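Local coordinates for yeast glycogen phosphorylase (Saccharomyces cerevisiae, PDB 1YGP), which belongs to the carbohydrate phosphorylases, two-domain alpha/beta proteins of the GT-B clan, and carries pyridoxal-5'-phosphate, at residues D433-F438 with S457-N462; I228-Y233 with C336-H341; N574-V579 with E595-T600. One frame throughout, in Å; residues are numbered along the deposited sequence.

Contact 1: residues D433-F438 with S457-N462; sequences DINWFF and SIIEEN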
loop_
_atom_site.group_PDB
_atom_site.type_symbol
_atom_site.label_atom_id
_atom_site.label_comp_id
_atom_site.label_asym_id
_atom_site.label_seq_id
_atom_site.Cartn_x
_atom_site.Cartn_y
_atom_site.Cartn_z
ATOM N N ASP A 433 -30.720 -20.721 -21.375
ATOM C CA ASP A 433 -30.822 -22.173 -21.441
ATOM C C ASP A 433 -31.341 -22.826 -20.175
ATOM O O ASP A 433 -32.287 -23.620 -20.227
ATOM C CB ASP A 433 -29.480 -22.793 -21.748
ATOM C CG ASP A 433 -29.053 -22.783 -23.210
ATOM O OD1 ASP A 433 -29.598 -22.041 -24.034
ATOM O OD2 ASP A 433 -28.136 -23.541 -23.515
ATOM N N ILE A 434 -30.749 -22.455 -19.039
ATOM C CA ILE A 434 -31.128 -22.931 -17.716
ATOM C C ILE A 434 -32.633 -22.733 -17.525
ATOM O O ILE A 434 -33.371 -23.667 -17.191
ATOM C CB ILE A 434 -30.246 -22.126 -16.694
ATOM C CG1 ILE A 434 -28.825 -22.724 -16.673
ATOM C CG2 ILE A 434 -30.880 -22.129 -15.295
ATOM C CD1 ILE A 434 -27.756 -21.945 -15.863
ATOM N N ASN A 435 -33.117 -21.524 -17.817
ATOM C CA ASN A 435 -34.525 -21.175 -17.657
ATOM C C ASN A 435 -35.414 -22.000 -18.566
ATOM O O ASN A 435 -36.515 -22.377 -18.163
ATOM C CB ASN A 435 -34.779 -19.702 -17.980
ATOM C CG ASN A 435 -36.201 -19.276 -17.636
ATOM O OD1 ASN A 435 -36.616 -19.303 -16.491
ATOM N ND2 ASN A 435 -37.049 -18.802 -18.522
ATOM N N TRP A 436 -34.927 -22.316 -19.772
ATOM C CA TRP A 436 -35.704 -23.045 -20.759
ATOM C C TRP A 436 -36.035 -24.425 -20.257
ATOM O O TRP A 436 -37.212 -24.785 -20.157
ATOM C CB TRP A 436 -34.952 -23.194 -22.088
ATOM C CG TRP A 436 -35.801 -23.889 -23.138
ATOM C CD1 TRP A 436 -35.535 -25.192 -23.458
ATOM C CD2 TRP A 436 -36.872 -23.356 -23.827
ATOM N NE1 TRP A 436 -36.444 -25.500 -24.351
ATOM C CE2 TRP A 436 -37.255 -24.458 -24.610
ATOM C CE3 TRP A 436 -37.579 -22.156 -23.938
ATOM C CZ2 TRP A 436 -38.331 -24.373 -25.503
ATOM C CZ3 TRP A 436 -38.657 -22.065 -24.828
ATOM C CH2 TRP A 436 -39.028 -23.165 -25.605
ATOM N N PHE A 437 -35.017 -25.202 -19.931
ATOM C CA PHE A 437 -35.289 -26.528 -19.452
ATOM C C PHE A 437 -36.111 -26.492 -18.159
ATOM O O PHE A 437 -37.023 -27.307 -18.005
ATOM C CB PHE A 437 -33.968 -27.231 -19.257
ATOM C CG PHE A 437 -33.174 -27.374 -20.548
ATOM C CD1 PHE A 437 -33.718 -28.027 -21.652
ATOM C CD2 PHE A 437 -31.880 -26.860 -20.624
ATOM C CE1 PHE A 437 -32.960 -28.159 -22.816
ATOM C CE2 PHE A 437 -31.134 -26.999 -21.794
ATOM C CZ PHE A 437 -31.673 -27.648 -22.889
ATOM N N PHE A 438 -35.897 -25.543 -17.232
ATOM C CA PHE A 438 -36.659 -25.458 -15.982
ATOM C C PHE A 438 -38.129 -25.270 -16.320
ATOM O O PHE A 438 -38.975 -26.008 -15.821
ATOM C CB PHE A 438 -36.153 -24.276 -15.129
ATOM C CG PHE A 438 -37.046 -23.914 -13.956
ATOM C CD1 PHE A 438 -37.234 -24.796 -12.888
ATOM C CD2 PHE A 438 -37.699 -22.682 -13.949
ATOM C CE1 PHE A 438 -38.077 -24.445 -11.823
ATOM C CE2 PHE A 438 -38.544 -22.331 -12.881
ATOM C CZ PHE A 438 -38.735 -23.213 -11.818
ATOM N N SER A 457 -40.824 -18.010 -13.735
ATOM C CA SER A 457 -39.692 -17.862 -14.634
ATOM C C SER A 457 -38.568 -17.029 -14.063
ATOM O O SER A 457 -38.783 -16.071 -13.327
ATOM C CB SER A 457 -40.111 -17.212 -15.946
ATOM O OG SER A 457 -39.083 -17.088 -16.936
ATOM N N ILE A 458 -37.350 -17.399 -14.469
ATOM C CA ILE A 458 -36.159 -16.669 -14.109
ATOM C C ILE A 458 -36.173 -15.393 -14.931
ATOM O O ILE A 458 -35.792 -14.365 -14.378
ATOM C CB ILE A 458 -34.899 -17.507 -14.410
ATOM C CG1 ILE A 458 -34.851 -18.728 -13.506
ATOM C CG2 ILE A 458 -33.653 -16.669 -14.186
ATOM C CD1 ILE A 458 -33.722 -19.716 -13.886
ATOM N N ILE A 459 -36.568 -15.336 -16.204
ATOM C CA ILE A 459 -36.568 -14.045 -16.885
ATOM C C ILE A 459 -37.952 -13.440 -16.713
ATOM O O ILE A 459 -38.960 -14.064 -17.078
ATOM C CB ILE A 459 -36.236 -14.178 -18.399
ATOM C CG1 ILE A 459 -34.755 -14.313 -18.611
ATOM C CG2 ILE A 459 -36.597 -12.907 -19.148
ATOM C CD1 ILE A 459 -34.089 -15.612 -18.144
ATOM N N GLU A 460 -37.978 -12.242 -16.122
ATOM C CA GLU A 460 -39.180 -11.453 -15.898
ATOM C C GLU A 460 -39.403 -10.637 -17.145
ATOM O O GLU A 460 -38.579 -9.786 -17.487
ATOM C CB GLU A 460 -39.015 -10.497 -14.720
ATOM C CG GLU A 460 -40.210 -9.598 -14.433
ATOM C CD GLU A 460 -40.062 -8.768 -13.167
ATOM O OE1 GLU A 460 -40.329 -9.301 -12.091
ATOM O OE2 GLU A 460 -39.693 -7.595 -13.241
ATOM N N GLU A 461 -40.526 -10.901 -17.807
ATOM C CA GLU A 461 -40.888 -10.219 -19.037
ATOM C C GLU A 461 -41.530 -8.914 -18.592
ATOM O O GLU A 461 -42.713 -8.915 -18.250
ATOM C CB GLU A 461 -41.892 -11.056 -19.810
ATOM C CG GLU A 461 -41.579 -12.536 -19.939
ATOM C CD GLU A 461 -40.338 -12.915 -20.739
ATOM O OE1 GLU A 461 -40.112 -12.365 -21.818
ATOM O OE2 GLU A 461 -39.612 -13.801 -20.290
ATOM N N ASN A 462 -40.795 -7.808 -18.511
ATOM C CA ASN A 462 -41.360 -6.566 -17.997
ATOM C C ASN A 462 -41.218 -5.444 -19.007
ATOM O O ASN A 462 -40.547 -5.556 -20.045
ATOM C CB ASN A 462 -40.657 -6.121 -16.701
#
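Asn435 of helix 425-445 meets Ser457 and Ile458 in a buried, hydrogen-bonded contact in the N-terminal half of the fold. Its centre lies about 32 Å from the centre of the chain. Segment 457-462 follows helix 451-456 and contains the short strand 459-460. The closest CA atoms, those of Asn435 and Ile458, are 6.0 Å apart.

Both ends of the Asn435 carboxamide are used. OD1 of Asn435 accepts the backbone N-H of Ile458, with N 2.9 Å away. The bond is fairly straight (157° at the hydrogen), but the donor stands above the carbonyl plane, 40° out of it. ND2 of Asn435 gives to Ser457 OG at 3.1 Å, with the hydroxyl tilted from the amide plane. CG of Asn435 is anti to its backbone N (chi1 -172°), on the side of the helix that faces the turn. Two bonds to successive residues limit the rotation of the amide. Ser457 OG passes the chain on, giving to the carbonyl O of Ile459 at 3.0 Å.

Aliphatic groups pack beside the Asn435 side chain. Ile458 runs past Asn435 in the opposite direction, with its CG1 3.5 Å from Asn435 OD1. CD1 of Ile458 reaches CG2 of Ile434 at 4.0 Å. Ile459 CD1 rests against CB of Asn435. Leu473 of helix 470-477 touches both Ile434 and Ile458, and Ile431, one turn before Asn435 on the same helix, touches Ile458 and Ile459.

The backbone of Ile458 also pairs with Arg469, and that of Glu460 with Gln467. These bonds pair strand 459-460, an outermost strand of a small three-stranded antiparallel sheet, with strand 467-469. Ser457 and Ile458 lie just before it. A helix-borne asparagine thus holds a helix-to-strand turn through its backbone N, within the N-terminal domain of the GT-B fold.

Contact 2: residues I228-Y233 with C336-H341; sequences IPVTFY and CAASLH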
loop_
_atom_site.group_PDB
_atom_site.type_symbol
_atom_site.label_atom_id
_atom_site.label_comp_id
_atom_site.label_asym_id
_atom_site.label_seq_id
_atom_site.Cartn_x
_atom_site.Cartn_y
_atom_site.Cartn_z
ATOM N N ILE A 228 -5.464 -14.591 -10.757
ATOM C CA ILE A 228 -6.466 -15.133 -11.689
ATOM C C ILE A 228 -6.819 -14.057 -12.721
ATOM O O ILE A 228 -7.093 -12.951 -12.262
ATOM C CB ILE A 228 -7.796 -15.524 -10.961
ATOM C CG1 ILE A 228 -7.634 -16.296 -9.645
ATOM C CG2 ILE A 228 -8.543 -16.393 -11.934
ATOM C CD1 ILE A 228 -7.029 -17.705 -9.747
ATOM N N PRO A 229 -6.818 -14.204 -14.056
ATOM C CA PRO A 229 -7.470 -13.285 -15.020
ATOM C C PRO A 229 -8.998 -13.379 -15.031
ATOM O O PRO A 229 -9.562 -14.475 -14.895
ATOM C CB PRO A 229 -6.891 -13.648 -16.361
ATOM C CG PRO A 229 -5.563 -14.275 -15.988
ATOM C CD PRO A 229 -5.933 -15.114 -14.769
ATOM N N VAL A 230 -9.705 -12.263 -15.200
ATOM C CA VAL A 230 -11.159 -12.201 -15.142
ATOM C C VAL A 230 -11.521 -11.338 -16.338
ATOM O O VAL A 230 -10.849 -10.335 -16.591
ATOM C CB VAL A 230 -11.593 -11.550 -13.802
ATOM C CG1 VAL A 230 -13.066 -11.202 -13.829
ATOM C CG2 VAL A 230 -11.411 -12.532 -12.659
ATOM N N THR A 231 -12.599 -11.630 -17.046
ATOM C CA THR A 231 -12.891 -10.997 -18.328
ATOM C C THR A 231 -14.243 -10.322 -18.362
ATOM O O THR A 231 -15.209 -10.823 -17.772
ATOM C CB THR A 231 -12.765 -12.125 -19.385
ATOM O OG1 THR A 231 -11.365 -12.205 -19.560
ATOM C CG2 THR A 231 -13.464 -11.940 -20.707
ATOM N N PHE A 232 -14.331 -9.199 -19.047
ATOM C CA PHE A 232 -15.612 -8.538 -19.148
ATOM C C PHE A 232 -15.834 -8.180 -20.598
ATOM O O PHE A 232 -14.877 -8.050 -21.379
ATOM C CB PHE A 232 -15.636 -7.278 -18.315
ATOM C CG PHE A 232 -15.430 -7.557 -16.837
ATOM C CD1 PHE A 232 -16.452 -8.145 -16.092
ATOM C CD2 PHE A 232 -14.210 -7.224 -16.235
ATOM C CE1 PHE A 232 -16.238 -8.393 -14.740
ATOM C CE2 PHE A 232 -14.014 -7.482 -14.881
ATOM C CZ PHE A 232 -15.027 -8.065 -14.130
ATOM N N TYR A 233 -17.118 -8.044 -20.939
ATOM C CA TYR A 233 -17.610 -7.656 -22.252
ATOM C C TYR A 233 -17.248 -8.750 -23.231
ATOM O O TYR A 233 -17.084 -9.914 -22.851
ATOM C CB TYR A 233 -16.987 -6.305 -22.672
ATOM C CG TYR A 233 -17.289 -5.226 -21.647
ATOM C CD1 TYR A 233 -18.574 -4.707 -21.544
ATOM C CD2 TYR A 233 -16.284 -4.781 -20.785
ATOM C CE1 TYR A 233 -18.864 -3.746 -20.583
ATOM C CE2 TYR A 233 -16.566 -3.821 -19.819
ATOM C CZ TYR A 233 -17.860 -3.313 -19.735
ATOM O OH TYR A 233 -18.156 -2.331 -18.827
ATOM N N CYS A 336 -16.983 -13.785 -7.946
ATOM C CA CYS A 336 -17.472 -15.137 -8.248
ATOM C C CYS A 336 -16.558 -15.953 -9.166
ATOM O O CYS A 336 -16.265 -17.126 -8.938
ATOM C CB CYS A 336 -18.829 -15.035 -8.882
ATOM S SG CYS A 336 -20.019 -14.619 -7.596
ATOM N N ALA A 337 -16.026 -15.269 -10.164
ATOM C CA ALA A 337 -15.127 -15.799 -11.154
ATOM C C ALA A 337 -13.815 -16.317 -10.568
ATOM O O ALA A 337 -13.480 -17.504 -10.703
ATOM C CB ALA A 337 -14.833 -14.696 -12.155
ATOM N N ALA A 338 -13.066 -15.425 -9.904
ATOM C CA ALA A 338 -11.788 -15.739 -9.295
ATOM C C ALA A 338 -11.925 -16.821 -8.224
ATOM O O ALA A 338 -11.199 -17.820 -8.230
ATOM C CB ALA A 338 -11.238 -14.489 -8.676
ATOM N N SER A 339 -12.903 -16.688 -7.340
ATOM C CA SER A 339 -13.162 -17.679 -6.323
ATOM C C SER A 339 -13.517 -19.031 -6.914
ATOM O O SER A 339 -12.950 -20.042 -6.499
ATOM C CB SER A 339 -14.286 -17.190 -5.462
ATOM O OG SER A 339 -13.910 -15.981 -4.822
ATOM N N LEU A 340 -14.394 -19.129 -7.914
ATOM C CA LEU A 340 -14.695 -20.426 -8.504
ATOM C C LEU A 340 -13.451 -21.003 -9.138
ATOM O O LEU A 340 -13.153 -22.179 -8.953
ATOM C CB LEU A 340 -15.766 -20.307 -9.554
ATOM C CG LEU A 340 -17.032 -21.051 -9.245
ATOM C CD1 LEU A 340 -16.716 -22.505 -9.063
ATOM C CD2 LEU A 340 -17.631 -20.561 -7.948
ATOM N N HIS A 341 -12.654 -20.172 -9.806
ATOM C CA HIS A 341 -11.416 -20.609 -10.417
ATOM C C HIS A 341 -10.492 -21.268 -9.411
ATOM O O HIS A 341 -9.874 -22.303 -9.699
ATOM C CB HIS A 341 -10.703 -19.429 -11.028
ATOM C CG HIS A 341 -9.431 -19.792 -11.769
ATOM N ND1 HIS A 341 -8.332 -20.381 -11.316
ATOM C CD2 HIS A 341 -9.225 -19.515 -13.100
ATOM C CE1 HIS A 341 -7.472 -20.470 -12.303
ATOM N NE2 HIS A 341 -8.022 -19.948 -13.365
#
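Strand 228-232, carrying Ile228 and Val230, runs roughly antiparallel to helix 336-341, which carries Ala337, Ala338 and His341; the axes are 8.4 Å apart at closest and their directions differ by 141°. This is helix-on-sheet packing of the alpha/beta kind. The strand belongs to 221-232, an outermost strand of the large mixed sheet in the N-terminal half of the protein. The helix segment belongs to the long helix 322-350.

The contact is one of van der Waals packing, with no polar bond between the two segments. Ile228 CA comes within 5.9 Å of Ala338 CA, a close approach that the small alanine side chain allows. Ile228 points toward the helix and Pro229 away from it. Val230 presents CG2, its branch anti to the carbonyl carbon, to CB of Ala337 at 4.1 Å. The same methyl lies a little farther from CB of Ala338. CG1 of Ile228 also reaches Ala338, equally near its CB and its carbonyl O.

Neighbours extend this apolar layer. Trp280 of strand 274-284 of the same sheet touches Ile228 and Ala338, and its NE1 is hydrogen-bonded to Ser339 OG. Phe334, about one turn before Ala337 and Ala338, touches Val230. The strand itself is held in the sheet by backbone bonds from Ile228 to Ala259 and from Val230 to Val257.

His341 sits at the more exposed margin. Its CG is anti to the backbone N (chi1 -176°), and its side chain slides past that of Ile228 in the opposite direction. CD1 of Ile228 lies over a face of the His341 ring, 3.4 Å from its ND1. Ile228 CG2 makes a CH-pi contact, 3.6 Å from the His341 ring centroid and 24° off the ring normal, displaced toward the rim.

Contact 3: residues N574-V579 with E595-T600; sequences NKIRLV and EYLDDT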
loop_
_atom_site.group_PDB
_atom_site.type_symbol
_atom_site.label_atom_id
_atom_site.label_comp_id
_atom_site.label_asym_id
_atom_site.label_seq_id
_atom_site.Cartn_x
_atom_site.Cartn_y
_atom_site.Cartn_z
ATOM N N ASN A 574 -19.071 -2.423 33.463
ATOM C CA ASN A 574 -19.261 -2.336 32.013
ATOM C C ASN A 574 -19.868 -1.023 31.576
ATOM O O ASN A 574 -19.519 -0.489 30.513
ATOM C CB ASN A 574 -20.169 -3.406 31.464
ATOM C CG ASN A 574 -19.508 -4.763 31.342
ATOM O OD1 ASN A 574 -18.295 -4.941 31.393
ATOM N ND2 ASN A 574 -20.305 -5.803 31.182
ATOM N N LYS A 575 -20.761 -0.471 32.407
ATOM C CA LYS A 575 -21.334 0.834 32.127
ATOM C C LYS A 575 -20.273 1.921 32.204
ATOM O O LYS A 575 -20.241 2.827 31.359
ATOM C CB LYS A 575 -22.477 1.146 33.106
ATOM C CG LYS A 575 -23.773 0.542 32.574
ATOM C CD LYS A 575 -24.988 1.228 33.142
ATOM C CE LYS A 575 -25.636 0.387 34.210
ATOM N NZ LYS A 575 -26.728 1.137 34.805
ATOM N N ILE A 576 -19.340 1.781 33.150
ATOM C CA ILE A 576 -18.257 2.738 33.305
ATOM C C ILE A 576 -17.416 2.740 32.048
ATOM O O ILE A 576 -17.088 3.840 31.597
ATOM C CB ILE A 576 -17.379 2.384 34.544
ATOM C CG1 ILE A 576 -18.156 2.742 35.802
ATOM C CG2 ILE A 576 -16.020 3.104 34.489
ATOM C CD1 ILE A 576 -17.554 2.100 37.077
ATOM N N ARG A 577 -17.092 1.579 31.459
ATOM C CA ARG A 577 -16.304 1.556 30.229
ATOM C C ARG A 577 -16.972 2.401 29.166
ATOM O O ARG A 577 -16.304 3.256 28.586
ATOM C CB ARG A 577 -16.162 0.208 29.548
ATOM C CG ARG A 577 -15.546 -0.967 30.266
ATOM C CD ARG A 577 -15.148 -2.017 29.222
ATOM N NE ARG A 577 -16.279 -2.459 28.426
ATOM C CZ ARG A 577 -16.384 -3.706 27.969
ATOM N NH1 ARG A 577 -15.452 -4.622 28.215
ATOM N NH2 ARG A 577 -17.471 -4.040 27.273
ATOM N N LEU A 578 -18.280 2.219 28.921
ATOM C CA LEU A 578 -18.984 2.960 27.896
ATOM C C LEU A 578 -18.907 4.448 28.185
ATOM O O LEU A 578 -18.605 5.236 27.285
ATOM C CB LEU A 578 -20.442 2.530 27.841
ATOM C CG LEU A 578 -21.307 3.290 26.836
ATOM C CD1 LEU A 578 -20.791 3.024 25.436
ATOM C CD2 LEU A 578 -22.756 2.892 26.996
ATOM N N VAL A 579 -19.113 4.832 29.451
ATOM C CA VAL A 579 -19.046 6.228 29.872
ATOM C C VAL A 579 -17.659 6.764 29.514
ATOM O O VAL A 579 -17.562 7.805 28.847
ATOM C CB VAL A 579 -19.348 6.309 31.410
ATOM C CG1 VAL A 579 -19.191 7.711 31.948
ATOM C CG2 VAL A 579 -20.817 5.977 31.655
ATOM N N GLU A 595 -22.004 10.084 38.866
ATOM C CA GLU A 595 -22.574 9.755 40.171
ATOM C C GLU A 595 -23.980 9.238 39.911
ATOM O O GLU A 595 -24.618 9.739 38.985
ATOM N N TYR A 596 -24.534 8.252 40.606
ATOM C CA TYR A 596 -25.909 7.846 40.316
ATOM C C TYR A 596 -26.039 6.864 39.147
ATOM O O TYR A 596 -27.136 6.376 38.851
ATOM N N LEU A 597 -24.926 6.475 38.517
ATOM C CA LEU A 597 -24.871 5.504 37.426
ATOM C C LEU A 597 -25.591 4.172 37.665
ATOM O O LEU A 597 -26.300 3.703 36.780
ATOM C CB LEU A 597 -23.424 5.255 37.136
ATOM C CG LEU A 597 -23.010 4.811 35.780
ATOM C CD1 LEU A 597 -23.355 5.896 34.785
ATOM C CD2 LEU A 597 -21.511 4.569 35.772
ATOM N N ASP A 598 -25.499 3.544 38.851
ATOM C CA ASP A 598 -26.215 2.292 39.126
ATOM C C ASP A 598 -27.724 2.468 39.077
ATOM O O ASP A 598 -28.456 1.491 38.956
ATOM C CB ASP A 598 -25.867 1.720 40.507
ATOM C CG ASP A 598 -26.218 0.237 40.708
ATOM O OD1 ASP A 598 -26.241 -0.517 39.733
ATOM O OD2 ASP A 598 -26.465 -0.180 41.844
ATOM N N ASP A 599 -28.234 3.692 39.173
ATOM C CA ASP A 599 -29.650 3.913 39.071
ATOM C C ASP A 599 -29.930 4.594 37.731
ATOM O O ASP A 599 -31.051 5.064 37.494
ATOM C CB ASP A 599 -30.059 4.759 40.273
ATOM C CG ASP A 599 -31.560 5.000 40.420
ATOM O OD1 ASP A 599 -32.324 4.036 40.544
ATOM O OD2 ASP A 599 -31.957 6.167 40.394
ATOM N N THR A 600 -28.979 4.634 36.801
ATOM C CA THR A 600 -29.223 5.235 35.505
ATOM C C THR A 600 -29.509 4.106 34.522
ATOM O O THR A 600 -28.641 3.258 34.296
ATOM C CB THR A 600 -28.000 6.013 35.030
ATOM O OG1 THR A 600 -27.607 6.934 36.039
ATOM C CG2 THR A 600 -28.328 6.784 33.778
#
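Helix 574-579 faces a loop, 595-600, whose residues 597-598 form a short 3-10 segment; the nearest CA atoms, of Lys575 and Leu597, are 7.9 Å apart. Within the loop the backbone bonds Asp599 N to Tyr596 O and Thr600 N to Leu597 O make the turn. Thr600 OG1 also gives to Tyr596 O, from the opposite face of that carbonyl's plane to Asp599 N.

Lys575 reaches across to the turn. Its chain is bent at chi3 (-104°), which sets the direction of CE. NZ of Lys575 gives to Thr600 O at 2.9 Å, with a C=O...N angle of 159°. A weak hydrogen bond runs from Lys575 NZ to Leu597 O at 3.3 Å. Asp709 adds a salt bridge to this ammonium group.

The loop leads directly into strand 601-606 of the six-stranded parallel sheet in the C-terminal domain of the GT-B fold. Phe602 on that strand touches Lys575 and Leu597.

Leu597 fills the apolar side of the contact with both methyls. CD2 of Leu597 lies 3.8 Å from Ile576 CG1, the two side chains crossing at about a right angle. CD1 of Leu597 meets Val579 CG2 at 4.0 Å.

In the fold
From the N terminus the three contacts come in the order 2, 1, 3. Each closes before the next opens, so none nests or crosses. Contact 2 closes the longest loop, with 102 residues between its segments, and ties the outermost strand 221-232 of the mixed sheet to helix 322-350. Contact 1 closes a short, largely helical loop and joins helix 425-445 to the small antiparallel sheet. Their centres are about 24 Å apart, on the same side of the chain's centre. Contact 3 lies on the opposite side, about 59 Å from contact 1 and about 52 Å from contact 2 between centres. It closes a loop of 15 residues and joins helix 562-584 to the lead-in to strand 601-606.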